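Local coordinates for protein diguanylate cyclase/phosphodiesterase (Caldicellulosiruptor saccharolyticus, PDB 3MTK) that probably breaks down cyclic diguanylate as part of a longer protein with PAS, GGDEF and EAL domains, of which this chain is the GGDEF domain, at residues A[3-6]-A[7-11]; A[59-62]-A[63-67]; A[106-109]-A[110-114]. One frame throughout, in Å; residues are numbered along the deposited sequence.

Interaction 1. Residues A[3-6]-A[7-11]; sequences LEFL and AFYDE
Phe-5 meets Tyr-9 one helical turn later, and the side chains meet with a methylene over a ring. Tyr-9 CB lies 4.1 Å from the centroid of the Phe-5 ring, 18° off the ring normal, which satisfies a CH-pi contact over one face. The two rings are not a proper stack: their planes are 27° apart, but they are slid past each other, with centroids separated by 5.8 Å. Instead the Tyr-9 ring turns its edge to the Phe-5 backbone, CD2 lying 3.7 Å from Phe-5 CA. In Phe-5, CG anti to the backbone N (chi1 172°) sets the ring beside the carbonyl carbon, where Tyr-9 CB lies over its face; CE1 and CZ come near the backbone of Glu-11 and Asp-10. An alanine at Phe-5 is likely to leave Tyr-9 CB without the ring it packs on and open a gap beside the departing chain. The backbone gives the fixed reference: Tyr-9 N donates to Phe-5 O at 2.9 Å. Ala-7 N makes two weak bonds, to Leu-3 O (3.2 Å) and Glu-4 O (3.3 Å), and Phe-8 N donates to Glu-4 O as well. On the other flank, Glu-4 CG approaches the Phe-8 ring at its edge, 3.6 Å from Phe-8 CD2. Phe-8 also takes a cation-pi contact from Arg-23, which ties this surface helix to helix 18-30. Tyr-9 is the first residue to abandon helical angles, and Asp-10 OD1 then accepts from Thr-13 N: a short helix running out into the loop that carries the DxLTGLPN sequence found in GGDEF domains.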
ATOM      1  N   LEU A   3     -22.924   6.352  -7.331  1.00 66.83           N
ATOM      2  CA  LEU A   3     -22.102   6.162  -8.517  1.00 66.29           C
ATOM      3  C   LEU A   3     -20.703   6.739  -8.290  1.00 66.75           C
ATOM      4  O   LEU A   3     -19.735   6.346  -8.949  1.00 67.10           O
ATOM      5  CB  LEU A   3     -22.757   6.863  -9.711  1.00 64.66           C
ATOM      6  CG  LEU A   3     -22.223   6.586 -11.115  1.00 63.01           C
ATOM      7  CD1 LEU A   3     -22.583   5.172 -11.520  1.00 62.00           C
ATOM      8  CD2 LEU A   3     -22.828   7.572 -12.093  1.00 62.53           C
ATOM      9  N   GLU A   4     -20.601   7.670  -7.348  1.00 65.61           N
ATOM     10  CA  GLU A   4     -19.323   8.302  -7.067  1.00 64.69           C
ATOM     11  C   GLU A   4     -18.447   7.427  -6.180  1.00 62.08           C
ATOM     12  O   GLU A   4     -17.229   7.394  -6.340  1.00 59.99           O
ATOM     13  CB  GLU A   4     -19.550   9.667  -6.411  1.00 68.16           C
ATOM     14  CG  GLU A   4     -18.334  10.583  -6.482  1.00 75.62           C
ATOM     15  CD  GLU A   4     -18.638  12.013  -6.058  1.00 78.97           C
ATOM     16  OE1 GLU A   4     -19.507  12.653  -6.698  1.00 79.88           O
ATOM     17  OE2 GLU A   4     -18.002  12.497  -5.092  1.00 80.90           O
ATOM     18  N   PHE A   5     -19.081   6.717  -5.251  1.00 60.39           N
ATOM     19  CA  PHE A   5     -18.386   5.831  -4.321  1.00 58.23           C
ATOM     20  C   PHE A   5     -17.915   4.592  -5.063  1.00 56.91           C
ATOM     21  O   PHE A   5     -16.882   4.009  -4.742  1.00 57.05           O
ATOM     22  CB  PHE A   5     -19.337   5.440  -3.187  1.00 58.11           C
ATOM     23  CG  PHE A   5     -18.801   4.372  -2.266  1.00 59.61           C
ATOM     24  CD1 PHE A   5     -18.875   3.027  -2.615  1.00 59.10           C
ATOM     25  CD2 PHE A   5     -18.261   4.709  -1.024  1.00 60.31           C
ATOM     26  CE1 PHE A   5     -18.426   2.034  -1.740  1.00 59.74           C
ATOM     27  CE2 PHE A   5     -17.808   3.722  -0.139  1.00 59.09           C
ATOM     28  CZ  PHE A   5     -17.892   2.383  -0.499  1.00 60.34           C
ATOM     29  N   LEU A   6     -18.688   4.206  -6.067  1.00 54.02           N
ATOM     30  CA  LEU A   6     -18.394   3.043  -6.882  1.00 50.67           C
ATOM     31  C   LEU A   6     -17.236   3.384  -7.818  1.00 49.18           C
ATOM     32  O   LEU A   6     -16.454   2.523  -8.216  1.00 48.62           O
ATOM     33  CB  LEU A   6     -19.641   2.690  -7.690  1.00 49.90           C
ATOM     34  CG  LEU A   6     -20.034   1.246  -7.989  1.00 51.00           C
ATOM     35  CD1 LEU A   6     -19.996   0.378  -6.737  1.00 48.17           C
ATOM     36  CD2 LEU A   6     -21.444   1.277  -8.571  1.00 50.47           C
ATOM     37  N   ALA A   7     -17.115   4.658  -8.148  1.00 45.85           N
ATOM     38  CA  ALA A   7     -16.069   5.089  -9.049  1.00 44.00           C
ATOM     39  C   ALA A   7     -14.759   5.446  -8.355  1.00 43.85           C
ATOM     40  O   ALA A   7     -13.684   5.336  -8.950  1.00 42.31           O
ATOM     41  CB  ALA A   7     -16.563   6.278  -9.853  1.00 45.26           C
ATOM     42  N   PHE A   8     -14.838   5.852  -7.094  1.00 43.47           N
ATOM     43  CA  PHE A   8     -13.637   6.280  -6.393  1.00 44.27           C
ATOM     44  C   PHE A   8     -13.188   5.531  -5.157  1.00 44.25           C
ATOM     45  O   PHE A   8     -12.046   5.674  -4.746  1.00 44.25           O
ATOM     46  CB  PHE A   8     -13.779   7.756  -6.046  1.00 43.42           C
ATOM     47  CG  PHE A   8     -13.930   8.628  -7.248  1.00 45.56           C
ATOM     48  CD1 PHE A   8     -12.884   8.754  -8.158  1.00 42.95           C
ATOM     49  CD2 PHE A   8     -15.128   9.303  -7.491  1.00 45.27           C
ATOM     50  CE1 PHE A   8     -13.028   9.540  -9.297  1.00 44.65           C
ATOM     51  CE2 PHE A   8     -15.283  10.091  -8.624  1.00 44.59           C
ATOM     52  CZ  PHE A   8     -14.232  10.212  -9.528  1.00 45.37           C
ATOM     53  N   TYR A   9     -14.068   4.741  -4.562  1.00 43.81           N
ATOM     54  CA  TYR A   9     -13.696   4.020  -3.354  1.00 44.19           C
ATOM     55  C   TYR A   9     -13.817   2.504  -3.463  1.00 43.30           C
ATOM     56  O   TYR A   9     -14.454   1.974  -4.379  1.00 40.48           O
ATOM     57  CB  TYR A   9     -14.539   4.525  -2.186  1.00 47.73           C
ATOM     58  CG  TYR A   9     -14.394   6.006  -1.959  1.00 49.58           C
ATOM     59  CD1 TYR A   9     -13.391   6.512  -1.135  1.00 51.19           C
ATOM     60  CD2 TYR A   9     -15.237   6.905  -2.597  1.00 50.19           C
ATOM     61  CE1 TYR A   9     -13.238   7.886  -0.954  1.00 53.41           C
ATOM     62  CE2 TYR A   9     -15.091   8.273  -2.427  1.00 53.24           C
ATOM     63  CZ  TYR A   9     -14.094   8.759  -1.605  1.00 53.73           C
ATOM     64  OH  TYR A   9     -13.967  10.119  -1.441  1.00 56.47           O
ATOM     65  N   ASP A  10     -13.202   1.819  -2.506  1.00 41.40           N
ATOM     66  CA  ASP A  10     -13.219   0.373  -2.473  1.00 43.14           C
ATOM     67  C   ASP A  10     -14.357  -0.136  -1.594  1.00 43.96           C
ATOM     68  O   ASP A  10     -14.452   0.192  -0.414  1.00 44.65           O
ATOM     69  CB  ASP A  10     -11.868  -0.145  -1.976  1.00 43.44           C
ATOM     70  CG  ASP A  10     -11.798  -1.658  -1.957  1.00 44.62           C
ATOM     71  OD1 ASP A  10     -12.018  -2.258  -0.889  1.00 43.81           O
ATOM     72  OD2 ASP A  10     -11.535  -2.249  -3.025  1.00 48.37           O
ATOM     73  N   GLU A  11     -15.231  -0.931  -2.195  1.00 45.25           N
ATOM     74  CA  GLU A  11     -16.384  -1.502  -1.513  1.00 44.82           C
ATOM     75  C   GLU A  11     -16.075  -2.022  -0.112  1.00 43.36           C
ATOM     76  O   GLU A  11     -16.521  -1.459   0.888  1.00 43.58           O
ATOM     77  CB  GLU A  11     -16.952  -2.641  -2.367  1.00 48.90           C
ATOM     78  CG  GLU A  11     -18.049  -3.450  -1.698  1.00 54.28           C
ATOM     79  CD  GLU A  11     -19.256  -2.603  -1.346  1.00 57.33           C
ATOM     80  OE1 GLU A  11     -19.966  -2.161  -2.276  1.00 58.41           O
ATOM     81  OE2 GLU A  11     -19.488  -2.378  -0.138  1.00 59.73           O
TER

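Interaction 2. Residues A[59-62]-A[63-67]; sequences VDEL and IIHIS
Leu-62 and Ile-66, one turn apart on helix 56-74, form the tightly packed side of this contact. Leu-62 CD2 lies 3.9 Å from Ile-66 CG1 as the two branches pass at a slant, and Ile-66 N donates to Leu-62 O at 2.7 Å, a short helical bond. Ile-66 CG1 is anti to the carbonyl carbon (chi1 -65°), which turns that branch back over the preceding turn. Val-59 and Ile-63 repeat the spacing more loosely, CG1 to CG1 at 4.4 Å. All four side chains are buried: Leu-62 and Ile-66 both touch Tyr-112, Val-59 and Ile-63 rest on Leu-47 of helix 47-54, and Ile-63 and Ile-66 reach Phe-88 of strand 87-93. The partly exposed side carries Asp-60, Glu-61, Ile-64 and His-65, of which Glu-61 and His-65 border strand 112-114. Glu-61 O is gripped twice by His-65: the backbone N arrives almost straight at 2.9 Å (176°), while ND1 comes from above the carbonyl plane at 3.0 Å along a more bent path. ND1 on Glu-61 O and a weak bond from NE2 to Asn-113 O together limit the turning of the ring. The Glu-61 side chain bends at the CB-CG bond (chi2), and OE1 comes within 3.4 Å of His-65 CE1, the carboxylate turned 84° from the ring, while OE2 lies 3.9 Å from Ile-64 CD1. The division marks an amphipathic helix, its apolar face lying between helix 47-54, strand 87-93 and strand 112-114; Phe-88 falls, by sequence, at the final phenylalanine of the GGDEF signature, degenerate here (GFDRF).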
ATOM      1  N   VAL A  59     -11.093 -13.891   5.240  1.00 40.80           N
ATOM      2  CA  VAL A  59     -10.080 -13.105   4.548  1.00 39.92           C
ATOM      3  C   VAL A  59     -10.491 -11.679   4.204  1.00 40.69           C
ATOM      4  O   VAL A  59      -9.642 -10.789   4.144  1.00 36.59           O
ATOM      5  CB  VAL A  59      -9.630 -13.803   3.261  1.00 39.28           C
ATOM      6  CG1 VAL A  59      -8.638 -12.935   2.518  1.00 38.79           C
ATOM      7  CG2 VAL A  59      -9.015 -15.138   3.599  1.00 41.24           C
ATOM      8  N   ASP A  60     -11.776 -11.458   3.950  1.00 40.79           N
ATOM      9  CA  ASP A  60     -12.214 -10.104   3.651  1.00 43.23           C
ATOM     10  C   ASP A  60     -12.132  -9.295   4.938  1.00 43.73           C
ATOM     11  O   ASP A  60     -11.833  -8.100   4.916  1.00 43.82           O
ATOM     12  CB  ASP A  60     -13.629 -10.104   3.070  1.00 43.99           C
ATOM     13  CG  ASP A  60     -13.667 -10.631   1.636  1.00 47.95           C
ATOM     14  OD1 ASP A  60     -12.763 -10.280   0.847  1.00 48.37           O
ATOM     15  OD2 ASP A  60     -14.595 -11.388   1.286  1.00 49.71           O
ATOM     16  N   GLU A  61     -12.368  -9.965   6.064  1.00 44.50           N
ATOM     17  CA  GLU A  61     -12.290  -9.323   7.370  1.00 44.41           C
ATOM     18  C   GLU A  61     -10.837  -8.960   7.636  1.00 40.78           C
ATOM     19  O   GLU A  61     -10.531  -7.884   8.143  1.00 41.26           O
ATOM     20  CB  GLU A  61     -12.797 -10.273   8.459  1.00 50.26           C
ATOM     21  CG  GLU A  61     -14.207  -9.968   8.939  1.00 55.29           C
ATOM     22  CD  GLU A  61     -14.285  -8.651   9.690  1.00 58.94           C
ATOM     23  OE1 GLU A  61     -13.591  -8.524  10.721  1.00 61.71           O
ATOM     24  OE2 GLU A  61     -15.033  -7.745   9.254  1.00 59.15           O
ATOM     25  N   LEU A  62      -9.950  -9.877   7.285  1.00 38.17           N
ATOM     26  CA  LEU A  62      -8.512  -9.682   7.442  1.00 35.96           C
ATOM     27  C   LEU A  62      -8.074  -8.431   6.658  1.00 33.32           C
ATOM     28  O   LEU A  62      -7.337  -7.582   7.169  1.00 33.21           O
ATOM     29  CB  LEU A  62      -7.787 -10.898   6.885  1.00 31.66           C
ATOM     30  CG  LEU A  62      -6.463 -11.344   7.491  1.00 35.89           C
ATOM     31  CD1 LEU A  62      -5.683 -12.039   6.381  1.00 32.13           C
ATOM     32  CD2 LEU A  62      -5.670 -10.174   8.077  1.00 32.31           C
ATOM     33  N   ILE A  63      -8.535  -8.329   5.411  1.00 33.37           N
ATOM     34  CA  ILE A  63      -8.206  -7.198   4.543  1.00 34.01           C
ATOM     35  C   ILE A  63      -8.647  -5.907   5.223  1.00 34.78           C
ATOM     36  O   ILE A  63      -7.908  -4.922   5.243  1.00 34.52           O
ATOM     37  CB  ILE A  63      -8.908  -7.321   3.158  1.00 32.95           C
ATOM     38  CG1 ILE A  63      -8.374  -8.532   2.397  1.00 33.08           C
ATOM     39  CG2 ILE A  63      -8.669  -6.067   2.322  1.00 29.35           C
ATOM     40  CD1 ILE A  63      -6.928  -8.410   2.000  1.00 34.54           C
ATOM     41  N   ILE A  64      -9.853  -5.904   5.784  1.00 36.65           N
ATOM     42  CA  ILE A  64     -10.324  -4.704   6.468  1.00 38.10           C
ATOM     43  C   ILE A  64      -9.339  -4.407   7.589  1.00 36.60           C
ATOM     44  O   ILE A  64      -8.819  -3.295   7.683  1.00 36.92           O
ATOM     45  CB  ILE A  64     -11.741  -4.885   7.057  1.00 38.69           C
ATOM     46  CG1 ILE A  64     -12.768  -4.979   5.926  1.00 39.18           C
ATOM     47  CG2 ILE A  64     -12.082  -3.705   7.955  1.00 40.07           C
ATOM     48  CD1 ILE A  64     -14.211  -5.147   6.415  1.00 39.53           C
ATOM     49  N   HIS A  65      -9.074  -5.404   8.432  1.00 37.11           N
ATOM     50  CA  HIS A  65      -8.116  -5.230   9.523  1.00 38.60           C
ATOM     51  C   HIS A  65      -6.834  -4.618   8.982  1.00 37.12           C
ATOM     52  O   HIS A  65      -6.322  -3.642   9.533  1.00 37.66           O
ATOM     53  CB  HIS A  65      -7.777  -6.572  10.172  1.00 42.60           C
ATOM     54  CG  HIS A  65      -8.731  -6.985  11.247  1.00 46.47           C
ATOM     55  ND1 HIS A  65     -10.087  -7.105  11.034  1.00 46.32           N
ATOM     56  CD2 HIS A  65      -8.523  -7.301  12.547  1.00 47.94           C
ATOM     57  CE1 HIS A  65     -10.675  -7.477  12.156  1.00 48.71           C
ATOM     58  NE2 HIS A  65      -9.748  -7.604  13.090  1.00 49.48           N
ATOM     59  N   ILE A  66      -6.315  -5.184   7.895  1.00 36.76           N
ATOM     60  CA  ILE A  66      -5.085  -4.662   7.322  1.00 37.00           C
ATOM     61  C   ILE A  66      -5.237  -3.205   6.908  1.00 37.67           C
ATOM     62  O   ILE A  66      -4.393  -2.377   7.247  1.00 36.78           O
ATOM     63  CB  ILE A  66      -4.628  -5.488   6.101  1.00 36.34           C
ATOM     64  CG1 ILE A  66      -4.256  -6.904   6.543  1.00 35.70           C
ATOM     65  CG2 ILE A  66      -3.431  -4.822   5.453  1.00 34.34           C
ATOM     66  CD1 ILE A  66      -3.897  -7.834   5.415  1.00 31.31           C
ATOM     67  N   SER A  67      -6.311  -2.883   6.193  1.00 37.28           N
ATOM     68  CA  SER A  67      -6.511  -1.507   5.749  1.00 39.78           C
ATOM     69  C   SER A  67      -6.501  -0.526   6.912  1.00 41.14           C
ATOM     70  O   SER A  67      -5.904   0.543   6.821  1.00 42.15           O
ATOM     71  CB  SER A  67      -7.831  -1.367   4.993  1.00 39.80           C
ATOM     72  OG  SER A  67      -8.938  -1.555   5.858  1.00 42.55           O
TER

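Interaction 3. Residues A[106-109]-A[110-114]; sequences SQLL and LPYNV
Gln-107 O takes two hydrogen bonds: Leu-110 N donates to it at 2.9 Å, and NH1 of Arg-69 adds a second from helix 56-74. The Leu-110 bond is reasonably straight at nitrogen (150°), but it meets the carbonyl well above its plane, 65° out, so it does not use a lone pair. The donor comes three residues after the acceptor, and the two residues between, Leu-108 and Leu-109, both keep backbone angles of the right-handed helical region, which makes this a type I beta turn near the C-terminal end of helix 97-108. The same turn brings the Leu-110 side chain back against the Ser-106 and Gln-107 carbonyls: its CB is 3.0 Å from Gln-107 O and its CD1 3.1 Å from Ser-106 O, close for carbon against oxygen. Leu-110 itself is exposed.

After Leu-110 and Pro-111 the chain becomes strand 112-114, which pairs antiparallel with 117-119 in a small two-stranded sheet separate from the main sheet of this GGDEF domain. The contact is therefore a helix-to-strand connection, and Arg-69 spans it, binding Leu-110 O and Pro-111 O as well and giving a cation-pi contact to the Tyr-112 ring.

Tyr-112 is the side chain that folds back across the connection. Its CG stands anti to the carbonyl carbon (chi1 -64°), which brings the ring to the Leu-108 carbonyl. There its OH lies 3.0 Å from Leu-108 O and 3.3 Å from Leu-108 CD2, and CE1 comes within 3.4 Å of the same carbonyl oxygen. Leu-108 and Tyr-112 pass each other at a slant, both buried, and both also touch Phe-123 of strand 123-129.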
ATOM      1  N   SER A 106       7.087  -3.541  10.279  1.00 44.98           N
ATOM      2  CA  SER A 106       7.232  -4.242  11.550  1.00 44.34           C
ATOM      3  C   SER A 106       5.869  -4.378  12.216  1.00 43.31           C
ATOM      4  O   SER A 106       5.565  -5.403  12.832  1.00 42.23           O
ATOM      5  CB  SER A 106       8.169  -3.482  12.482  1.00 44.68           C
ATOM      6  OG  SER A 106       7.561  -2.290  12.941  1.00 46.05           O
ATOM      7  N   GLN A 107       5.049  -3.344  12.083  1.00 40.11           N
ATOM      8  CA  GLN A 107       3.714  -3.356  12.658  1.00 40.49           C
ATOM      9  C   GLN A 107       2.741  -4.217  11.848  1.00 39.67           C
ATOM     10  O   GLN A 107       1.907  -4.943  12.416  1.00 37.17           O
ATOM     11  CB  GLN A 107       3.200  -1.924  12.765  1.00 42.45           C
ATOM     12  CG  GLN A 107       4.065  -1.086  13.700  1.00 49.26           C
ATOM     13  CD  GLN A 107       3.696   0.379  13.685  1.00 52.27           C
ATOM     14  OE1 GLN A 107       2.589   0.759  14.075  1.00 55.78           O
ATOM     15  NE2 GLN A 107       4.623   1.216  13.230  1.00 52.58           N
ATOM     16  N   LEU A 108       2.837  -4.138  10.524  1.00 37.84           N
ATOM     17  CA  LEU A 108       1.966  -4.937   9.667  1.00 36.54           C
ATOM     18  C   LEU A 108       2.239  -6.416   9.899  1.00 35.85           C
ATOM     19  O   LEU A 108       1.352  -7.252   9.772  1.00 36.23           O
ATOM     20  CB  LEU A 108       2.200  -4.594   8.199  1.00 34.55           C
ATOM     21  CG  LEU A 108       1.474  -3.345   7.690  1.00 34.13           C
ATOM     22  CD1 LEU A 108       1.908  -3.060   6.253  1.00 33.16           C
ATOM     23  CD2 LEU A 108      -0.038  -3.560   7.775  1.00 29.73           C
ATOM     24  N   LEU A 109       3.481  -6.720  10.253  1.00 37.15           N
ATOM     25  CA  LEU A 109       3.913  -8.082  10.508  1.00 37.75           C
ATOM     26  C   LEU A 109       3.315  -8.619  11.796  1.00 38.24           C
ATOM     27  O   LEU A 109       3.381  -9.819  12.057  1.00 38.51           O
ATOM     28  CB  LEU A 109       5.437  -8.122  10.574  1.00 38.44           C
ATOM     29  CG  LEU A 109       6.191  -8.686   9.370  1.00 38.62           C
ATOM     30  CD1 LEU A 109       5.368  -8.574   8.102  1.00 37.65           C
ATOM     31  CD2 LEU A 109       7.509  -7.965   9.245  1.00 36.87           C
ATOM     32  N   LEU A 110       2.738  -7.728  12.599  1.00 39.01           N
ATOM     33  CA  LEU A 110       2.116  -8.112  13.868  1.00 39.34           C
ATOM     34  C   LEU A 110       0.818  -8.877  13.601  1.00 40.06           C
ATOM     35  O   LEU A 110       0.078  -8.554  12.674  1.00 39.89           O
ATOM     36  CB  LEU A 110       1.834  -6.868  14.729  1.00 38.42           C
ATOM     37  CG  LEU A 110       2.810  -6.561  15.868  1.00 36.03           C
ATOM     38  CD1 LEU A 110       4.232  -6.627  15.380  1.00 38.98           C
ATOM     39  CD2 LEU A 110       2.506  -5.205  16.438  1.00 33.85           C
ATOM     40  N   PRO A 111       0.521  -9.890  14.424  1.00 39.21           N
ATOM     41  CA  PRO A 111      -0.683 -10.714  14.277  1.00 40.34           C
ATOM     42  C   PRO A 111      -1.989  -9.934  14.165  1.00 41.73           C
ATOM     43  O   PRO A 111      -2.075  -8.773  14.562  1.00 42.67           O
ATOM     44  CB  PRO A 111      -0.659 -11.590  15.530  1.00 41.22           C
ATOM     45  CG  PRO A 111       0.812 -11.664  15.880  1.00 41.60           C
ATOM     46  CD  PRO A 111       1.263 -10.251  15.644  1.00 40.66           C
ATOM     47  N   TYR A 112      -3.003 -10.588  13.605  1.00 42.73           N
ATOM     48  CA  TYR A 112      -4.326  -9.996  13.463  1.00 40.85           C
ATOM     49  C   TYR A 112      -5.295 -10.948  14.144  1.00 42.93           C
ATOM     50  O   TYR A 112      -5.284 -12.153  13.878  1.00 40.98           O
ATOM     51  CB  TYR A 112      -4.729  -9.843  11.986  1.00 39.04           C
ATOM     52  CG  TYR A 112      -3.867  -8.896  11.193  1.00 34.19           C
ATOM     53  CD1 TYR A 112      -2.694  -9.329  10.595  1.00 30.02           C
ATOM     54  CD2 TYR A 112      -4.207  -7.548  11.080  1.00 33.28           C
ATOM     55  CE1 TYR A 112      -1.877  -8.455   9.915  1.00 29.85           C
ATOM     56  CE2 TYR A 112      -3.395  -6.664  10.397  1.00 30.12           C
ATOM     57  CZ  TYR A 112      -2.231  -7.124   9.823  1.00 30.22           C
ATOM     58  OH  TYR A 112      -1.398  -6.238   9.192  1.00 32.11           O
ATOM     59  N   ASN A 113      -6.116 -10.409  15.036  1.00 44.97           N
ATOM     60  CA  ASN A 113      -7.093 -11.214  15.748  1.00 46.81           C
ATOM     61  C   ASN A 113      -8.386 -11.016  14.998  1.00 47.69           C
ATOM     62  O   ASN A 113      -9.163 -10.117  15.305  1.00 48.08           O
ATOM     63  CB  ASN A 113      -7.225 -10.735  17.203  1.00 47.46           C
ATOM     64  CG  ASN A 113      -8.167 -11.602  18.037  1.00 48.76           C
ATOM     65  OD1 ASN A 113      -8.054 -11.645  19.262  1.00 49.37           O
ATOM     66  ND2 ASN A 113      -9.104 -12.283  17.380  1.00 47.58           N
ATOM     67  N   VAL A 114      -8.596 -11.850  13.990  1.00 49.56           N
ATOM     68  CA  VAL A 114      -9.796 -11.775  13.180  1.00 52.34           C
ATOM     69  C   VAL A 114     -10.795 -12.829  13.642  1.00 54.29           C
ATOM     70  O   VAL A 114     -10.627 -14.017  13.375  1.00 53.01           O
ATOM     71  CB  VAL A 114      -9.466 -12.004  11.694  1.00 52.09           C
ATOM     72  CG1 VAL A 114     -10.694 -11.724  10.841  1.00 52.18           C
ATOM     73  CG2 VAL A 114      -8.304 -11.117  11.285  1.00 51.81           C
TER

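Along the chain the three contacts come in series within one GGDEF domain. Interaction 1 stands apart on the N-terminal helix 3-8: its centre is about 18 Å from that of interaction 2 and 27 Å from that of interaction 3, with nearest atoms about 6 Å and 15 Å away. Interactions 2 and 3 do touch, their centres about 11 Å apart. Leu-62 CD2 packs 3.8 Å from Tyr-112 CG, and Glu-61 CB lies 3.5 Å from Val-114 CG1. Residues 106-114 thus pack against helix 56-74 and strand 123-129, whereas the 3-11 segment is a peripheral element leading into helix 18-30.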